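Local coordinates for triggering receptor expressed on myeloid cells 1 (Mus musculus, PDB 1U9K), which acts as a cell-surface receptor that amplifies inflammatory responses by multimerizing on ligand binding and signalling through the transmembrane adapter DAP12, at residues Q36-G41 / L90-I95. Sequence-based numbering, arbitrary orientation.
Sequences QRLPDG and LYRCVI
The guanidinium of R92 has the methyl CD2 of L38 over the centre of one face, 3.6 Å above the plane, and the amide oxygen OE1 of Q36 at its edge. Amide and guanidinium are nearly coplanar, 15° apart, as the two side chains run side by side. R92 NE and NH2 both donate to Q36 OE1, each at 2.9 Å, and these in-plane bonds help hold the two groups in one plane; the amide has a second restraint, since Q36 NE2 hydrogen-bonds to T46 OG1. R92 reaches it with CG in the crowded position between backbone N and carbonyl carbon (chi1 54°), and its CD meets L38 CD1 on the way. Leucine suits this place because its branched apolar end serves both the R92 chain and the guanidinium face. The methyls of V94 border the Q36 amide. On the other side of the sheet, the Y91 hydroxyl sits over one face of the R37 guanidinium, off toward the rim. Arginine and tyrosine suit each other here: the extended arm of R37 passes obliquely by the ring, CG 3.5 Å from Y91 CE2, while R37 NH2 hydrogen-bonds to T86 O and Y91 OH to D87 O. The backbone oxygen O of Q36 lies at the edge of the Y91 ring, near its plane.

Between these two layers of side chains, the middle strand, 89-96, pairs antiparallel with its neighbour 32-37 in the five-stranded sheet of the V-type immunoglobulin sandwich, next to C93 of the disulfide with C21. Q36 and R92 exchange backbone hydrogen bonds, L38 N donates to L90 O at 2.7 Å, and a water then links L90 N to L38 O. An alanine at R92 would probably leave Q36 OE1 without its two donors and L38 CD2 without its flat partner. Glutamine's neutral oxygen satisfies two N-H groups without a counter-charge, so R92 probably stays positive and polarises the amide.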
loop_
_atom_site.group_PDB
_atom_site.type_symbol
_atom_site.label_atom_id
_atom_site.label_comp_id
_atom_site.label_asym_id
_atom_site.label_seq_id
_atom_site.Cartn_x
_atom_site.Cartn_y
_atom_site.Cartn_z
ATOM N N GLN A 36 3.640 2.593 0.308
ATOM C CA GLN A 36 4.907 3.268 0.086
ATOM C C GLN A 36 5.485 2.920 -1.272
ATOM O O GLN A 36 5.276 1.830 -1.784
ATOM C CB GLN A 36 5.953 2.893 1.134
ATOM C CG GLN A 36 5.506 3.275 2.591
ATOM C CD GLN A 36 6.649 3.109 3.583
ATOM O OE1 GLN A 36 7.297 2.071 3.576
ATOM N NE2 GLN A 36 6.917 4.124 4.395
ATOM N N ARG A 37 6.170 3.868 -1.873
ATOM C CA ARG A 37 7.010 3.589 -2.997
ATOM C C ARG A 37 8.462 3.559 -2.502
ATOM O O ARG A 37 8.827 4.246 -1.538
ATOM C CB ARG A 37 6.801 4.632 -4.062
ATOM C CG ARG A 37 7.508 4.419 -5.347
ATOM C CD ARG A 37 7.045 5.419 -6.390
ATOM N NE ARG A 37 7.584 5.092 -7.692
ATOM C CZ ARG A 37 7.330 5.791 -8.805
ATOM N NH1 ARG A 37 6.528 6.852 -8.777
ATOM N NH2 ARG A 37 7.851 5.421 -9.932
ATOM N N LEU A 38 9.255 2.724 -3.140
ATOM C CA LEU A 38 10.653 2.539 -2.742
ATOM C C LEU A 38 11.580 2.918 -3.877
ATOM O O LEU A 38 12.077 2.049 -4.590
ATOM C CB LEU A 38 10.890 1.095 -2.323
ATOM C CG LEU A 38 10.013 0.534 -1.198
ATOM C CD1 LEU A 38 10.131 -1.011 -0.965
ATOM C CD2 LEU A 38 10.266 1.237 0.064
ATOM N N PRO A 39 11.865 4.213 -4.046
ATOM C CA PRO A 39 12.849 4.619 -5.038
ATOM C C PRO A 39 14.242 4.113 -4.648
ATOM O O PRO A 39 14.610 4.073 -3.469
ATOM C CB PRO A 39 12.669 6.135 -5.101
ATOM C CG PRO A 39 12.192 6.512 -3.739
ATOM C CD PRO A 39 11.445 5.318 -3.215
ATOM N N ASP A 40 14.966 3.726 -5.659
ATOM C CA ASP A 40 16.329 3.253 -5.540
ATOM C C ASP A 40 17.212 4.286 -4.909
ATOM O O ASP A 40 17.348 5.365 -5.441
ATOM C CB ASP A 40 16.839 2.906 -6.932
ATOM C CG ASP A 40 18.187 2.260 -6.914
ATOM O OD1 ASP A 40 18.507 1.621 -5.891
ATOM O OD2 ASP A 40 18.969 2.325 -7.888
ATOM N N GLY A 41 17.810 3.937 -3.766
ATOM C CA GLY A 41 18.866 4.723 -3.157
ATOM C C GLY A 41 18.322 5.927 -2.409
ATOM O O GLY A 41 19.072 6.850 -2.129
ATOM N N LEU A 90 9.028 -0.027 -7.347
ATOM C CA LEU A 90 8.835 -0.995 -6.274
ATOM C C LEU A 90 7.983 -0.287 -5.195
ATOM O O LEU A 90 8.256 0.871 -4.832
ATOM C CB LEU A 90 10.189 -1.443 -5.734
ATOM C CG LEU A 90 10.128 -2.552 -4.714
ATOM C CD1 LEU A 90 9.606 -3.779 -5.338
ATOM C CD2 LEU A 90 11.565 -2.773 -4.117
ATOM N N TYR A 91 6.972 -0.983 -4.680
ATOM C CA TYR A 91 6.040 -0.459 -3.696
ATOM C C TYR A 91 5.817 -1.497 -2.623
ATOM O O TYR A 91 6.101 -2.650 -2.820
ATOM C CB TYR A 91 4.675 -0.195 -4.320
ATOM C CG TYR A 91 4.628 0.858 -5.362
ATOM C CD1 TYR A 91 4.830 0.548 -6.711
ATOM C CD2 TYR A 91 4.309 2.190 -5.034
ATOM C CE1 TYR A 91 4.772 1.528 -7.689
ATOM C CE2 TYR A 91 4.273 3.186 -6.028
ATOM C CZ TYR A 91 4.516 2.856 -7.319
ATOM O OH TYR A 91 4.474 3.797 -8.325
ATOM N N ARG A 92 5.314 -1.080 -1.478
ATOM C CA ARG A 92 4.896 -2.028 -0.485
ATOM C C ARG A 92 3.810 -1.451 0.369
ATOM O O ARG A 92 3.695 -0.239 0.509
ATOM C CB ARG A 92 6.062 -2.417 0.414
ATOM C CG ARG A 92 6.735 -1.253 1.031
ATOM C CD ARG A 92 7.910 -1.590 1.880
ATOM N NE ARG A 92 8.321 -0.440 2.687
ATOM C CZ ARG A 92 9.497 -0.371 3.314
ATOM N NH1 ARG A 92 10.328 -1.350 3.252
ATOM N NH2 ARG A 92 9.832 0.675 4.032
ATOM N N CYS A 93 3.036 -2.335 0.975
ATOM C CA CYS A 93 2.131 -2.014 2.086
ATOM C C CYS A 93 2.869 -2.288 3.400
ATOM O O CYS A 93 3.593 -3.294 3.528
ATOM C CB CYS A 93 0.944 -2.988 2.158
ATOM S SG CYS A 93 -0.146 -3.090 0.756
ATOM N N VAL A 94 2.659 -1.414 4.377
ATOM C CA VAL A 94 3.329 -1.520 5.648
ATOM C C VAL A 94 2.439 -1.154 6.811
ATOM O O VAL A 94 1.432 -0.424 6.676
ATOM C CB VAL A 94 4.533 -0.608 5.722
ATOM C CG1 VAL A 94 5.569 -0.959 4.649
ATOM C CG2 VAL A 94 4.102 0.889 5.701
ATOM N N ILE A 95 2.797 -1.702 7.962
ATOM C CA ILE A 95 2.412 -1.086 9.247
ATOM C C ILE A 95 3.322 0.129 9.398
ATOM O O ILE A 95 4.554 0.001 9.374
ATOM C CB ILE A 95 2.563 -2.025 10.408
ATOM C CG1 ILE A 95 1.805 -3.341 10.181
ATOM C CG2 ILE A 95 2.123 -1.301 11.751
ATOM C CD1 ILE A 95 0.312 -3.171 9.915
HETATM O O HOH W 1 11.225 1.724 -7.190
#